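Local coordinates for protein mercuric reductase (Metallosphaera sedula, PDB 4YWO) that probably reduces mercuric ion to elemental mercury with NADPH, working as a homodimeric flavoprotein that carries FAD and a redox-active disulfide, at residues R371-M375 and R387-V391. Sequence-based numbering, arbitrary orientation.
Sequences RVLPM and RLGFV
Leu373 and Val391 form a hydrogen-bonded antiparallel pair whose two bonds are both 2.8 Å, Leu373 N to Val391 O and Val391 N to Leu373 O. One residue on, Pro374 faces Phe390 as a non-hydrogen-bonded pair, which suits a residue without an amide hydrogen. The third bond, Met375 N to Gly389 O at 2.9 Å, is nearly straight at the hydrogen, yet the donor stands 56° above the carbonyl plane, consistent with Met375 and Gly389 lying just past the regular strand pairing.

Met375 spans this end with a folded chain. CG runs opposite the backbone N (chi1 -166°), placing it 3.6 Å from Leu388 O; bends at chi2 and chi3 then turn the methyl back, so that CE reaches CG2 of Val391 at 3.8 Å. The thioether lies on the side of the sheet that carries Leu373 and Val391, and helix 442-449 packs against the latter two. On the reverse face, Val372 CG1 touches Phe390 CB at 3.9 Å and meets the ring obliquely. Phe390 CG sits between the backbone N and the carbonyl carbon (chi1 69°), and the ring leads away from 371-375 toward Glu216 and Glu220 of helix 215-227 and Val406 of strand 399-407. Gly389 takes backbone angles seldom open to other residues, and Met375 CB lies 3.3 Å from Gly389 O.

Strand 368-374 is the outermost within this chain of the dimerisation-domain sheet. Three backbone hydrogen bonds and the two residue pairs set the register of this edge, while apolar groups on its two faces join it to different helices, and buried Met375 packs CB and CG on the 387-389 backbone and CE on Val391.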
ATOM      1  N   ARG A 371       7.823  -8.172  17.855  1.00 15.80           N
ATOM      2  CA  ARG A 371       8.782  -8.734  16.943  1.00 14.35           C
ATOM      3  C   ARG A 371       9.132  -7.650  15.943  1.00 14.88           C
ATOM      4  O   ARG A 371       8.284  -6.789  15.562  1.00 15.26           O
ATOM      5  CB  ARG A 371       8.297  -9.970  16.206  1.00 15.36           C
ATOM      6  CG  ARG A 371       7.901 -11.184  17.011  1.00 16.61           C
ATOM      7  CD  ARG A 371       9.182 -11.826  17.583  1.00 18.42           C
ATOM      8  NE  ARG A 371       8.848 -13.031  18.384  1.00 20.48           N
ATOM      9  CZ  ARG A 371       8.433 -13.038  19.624  1.00 24.18           C
ATOM     10  NH1 ARG A 371       8.370 -11.989  20.370  1.00 24.41           N
ATOM     11  NH2 ARG A 371       8.153 -14.208  20.217  1.00 30.61           N
ATOM     12  N   VAL A 372      10.343  -7.756  15.438  1.00 13.76           N
ATOM     13  CA  VAL A 372      10.832  -6.866  14.378  1.00 13.84           C
ATOM     14  C   VAL A 372      11.379  -7.693  13.236  1.00 17.45           C
ATOM     15  O   VAL A 372      12.220  -8.589  13.431  1.00 18.10           O
ATOM     16  CB  VAL A 372      11.974  -5.939  14.856  1.00 14.26           C
ATOM     17  CG1 VAL A 372      12.528  -5.091  13.690  1.00 16.94           C
ATOM     18  CG2 VAL A 372      11.568  -5.076  16.028  1.00 17.50           C
ATOM     19  N   LEU A 373      10.846  -7.480  12.046  1.00 14.75           N
ATOM     20  CA  LEU A 373      11.233  -8.104  10.788  1.00 14.41           C
ATOM     21  C   LEU A 373      12.073  -7.080   9.975  1.00 17.50           C
ATOM     22  O   LEU A 373      11.604  -5.944   9.697  1.00 15.31           O
ATOM     23  CB  LEU A 373       9.995  -8.387   9.953  1.00 16.44           C
ATOM     24  CG  LEU A 373      10.205  -9.094   8.610  1.00 20.39           C
ATOM     25  CD1 LEU A 373      10.349 -10.568   8.787  1.00 23.11           C
ATOM     26  CD2 LEU A 373       9.029  -8.766   7.655  1.00 21.81           C
ATOM     27  N   PRO A 374      13.302  -7.394   9.529  1.00 14.96           N
ATOM     28  CA  PRO A 374      14.012  -6.486   8.636  1.00 15.55           C
ATOM     29  C   PRO A 374      13.396  -6.399   7.265  1.00 13.53           C
ATOM     30  O   PRO A 374      13.027  -7.459   6.702  1.00 15.01           O
ATOM     31  CB  PRO A 374      15.397  -7.130   8.472  1.00 18.17           C
ATOM     32  CG  PRO A 374      15.283  -8.456   9.024  1.00 18.54           C
ATOM     33  CD  PRO A 374      14.055  -8.657   9.802  1.00 17.08           C
ATOM     34  N   MET A 375      13.377  -5.204   6.663  1.00 14.55           N
ATOM     35  CA  MET A 375      12.880  -5.109   5.337  1.00 15.91           C
ATOM     36  C   MET A 375      13.734  -5.844   4.291  1.00 17.50           C
ATOM     37  O   MET A 375      13.241  -6.273   3.275  1.00 15.94           O
ATOM     38  CB  MET A 375      12.840  -3.601   5.041  1.00 19.41           C
ATOM     39  CG  MET A 375      12.098  -3.138   3.902  1.00 21.36           C
ATOM     40  SD  MET A 375      10.363  -3.663   3.710  1.00 18.49           S
ATOM     41  CE  MET A 375       9.418  -3.000   4.962  1.00 18.87           C
ATOM     42  N   ARG A 387      15.887  -2.009   0.414  1.00 15.67           N
ATOM     43  CA  ARG A 387      16.041  -2.947   1.509  1.00 15.89           C
ATOM     44  C   ARG A 387      16.172  -2.282   2.893  1.00 14.65           C
ATOM     45  O   ARG A 387      16.006  -3.012   3.874  1.00 17.64           O
ATOM     46  CB  ARG A 387      17.319  -3.815   1.296  1.00 18.26           C
ATOM     47  CG  ARG A 387      17.192  -4.713   0.070  1.00 16.80           C
ATOM     48  CD  ARG A 387      18.513  -5.424  -0.075  1.00 26.09           C
ATOM     49  NE  ARG A 387      18.487  -6.569  -0.920  1.00 33.49           N
ATOM     50  CZ  ARG A 387      18.548  -6.614  -2.236  1.00 42.89           C
ATOM     51  NH1 ARG A 387      18.453  -5.486  -3.010  1.00 50.45           N
ATOM     52  NH2 ARG A 387      18.645  -7.864  -2.784  1.00 35.65           N
ATOM     53  N   LEU A 388      16.384  -0.970   2.997  1.00 14.47           N
ATOM     54  CA  LEU A 388      16.465  -0.300   4.270  1.00 16.48           C
ATOM     55  C   LEU A 388      15.093  -0.320   4.970  1.00 16.93           C
ATOM     56  O   LEU A 388      14.060  -0.121   4.291  1.00 17.92           O
ATOM     57  CB  LEU A 388      16.934   1.122   4.079  1.00 17.76           C
ATOM     58  CG  LEU A 388      17.101   1.904   5.380  1.00 19.04           C
ATOM     59  CD1 LEU A 388      18.227   2.934   5.351  1.00 24.66           C
ATOM     60  CD2 LEU A 388      15.814   2.572   5.811  1.00 20.51           C
ATOM     61  N   GLY A 389      15.081  -0.677   6.225  1.00 14.49           N
ATOM     62  CA  GLY A 389      13.868  -0.574   7.016  1.00 14.11           C
ATOM     63  C   GLY A 389      13.515  -1.778   7.794  1.00 13.61           C
ATOM     64  O   GLY A 389      14.283  -2.733   7.913  1.00 14.12           O
ATOM     65  N   PHE A 390      12.315  -1.759   8.316  1.00 11.97           N
ATOM     66  CA  PHE A 390      11.804  -2.774   9.174  1.00 11.84           C
ATOM     67  C   PHE A 390      10.318  -2.713   9.352  1.00 14.21           C
ATOM     68  O   PHE A 390       9.677  -1.701   9.033  1.00 12.78           O
ATOM     69  CB  PHE A 390      12.465  -2.711  10.598  1.00 11.81           C
ATOM     70  CG  PHE A 390      12.047  -1.502  11.384  1.00 11.80           C
ATOM     71  CD1 PHE A 390      10.871  -1.496  12.140  1.00 12.43           C
ATOM     72  CD2 PHE A 390      12.659  -0.272  11.179  1.00 12.76           C
ATOM     73  CE1 PHE A 390      10.428  -0.318  12.764  1.00 13.77           C
ATOM     74  CE2 PHE A 390      12.240   0.881  11.807  1.00 13.31           C
ATOM     75  CZ  PHE A 390      11.111   0.885  12.573  1.00 13.62           C
ATOM     76  N   VAL A 391       9.765  -3.779   9.903  1.00 13.69           N
ATOM     77  CA  VAL A 391       8.351  -3.780  10.361  1.00 14.59           C
ATOM     78  C   VAL A 391       8.363  -4.313  11.799  1.00 14.25           C
ATOM     79  O   VAL A 391       8.924  -5.393  12.075  1.00 15.02           O
ATOM     80  CB  VAL A 391       7.393  -4.586   9.454  1.00 16.45           C
ATOM     81  CG1 VAL A 391       6.007  -4.458   9.963  1.00 17.03           C
ATOM     82  CG2 VAL A 391       7.477  -4.026   8.098  1.00 17.67           C
TER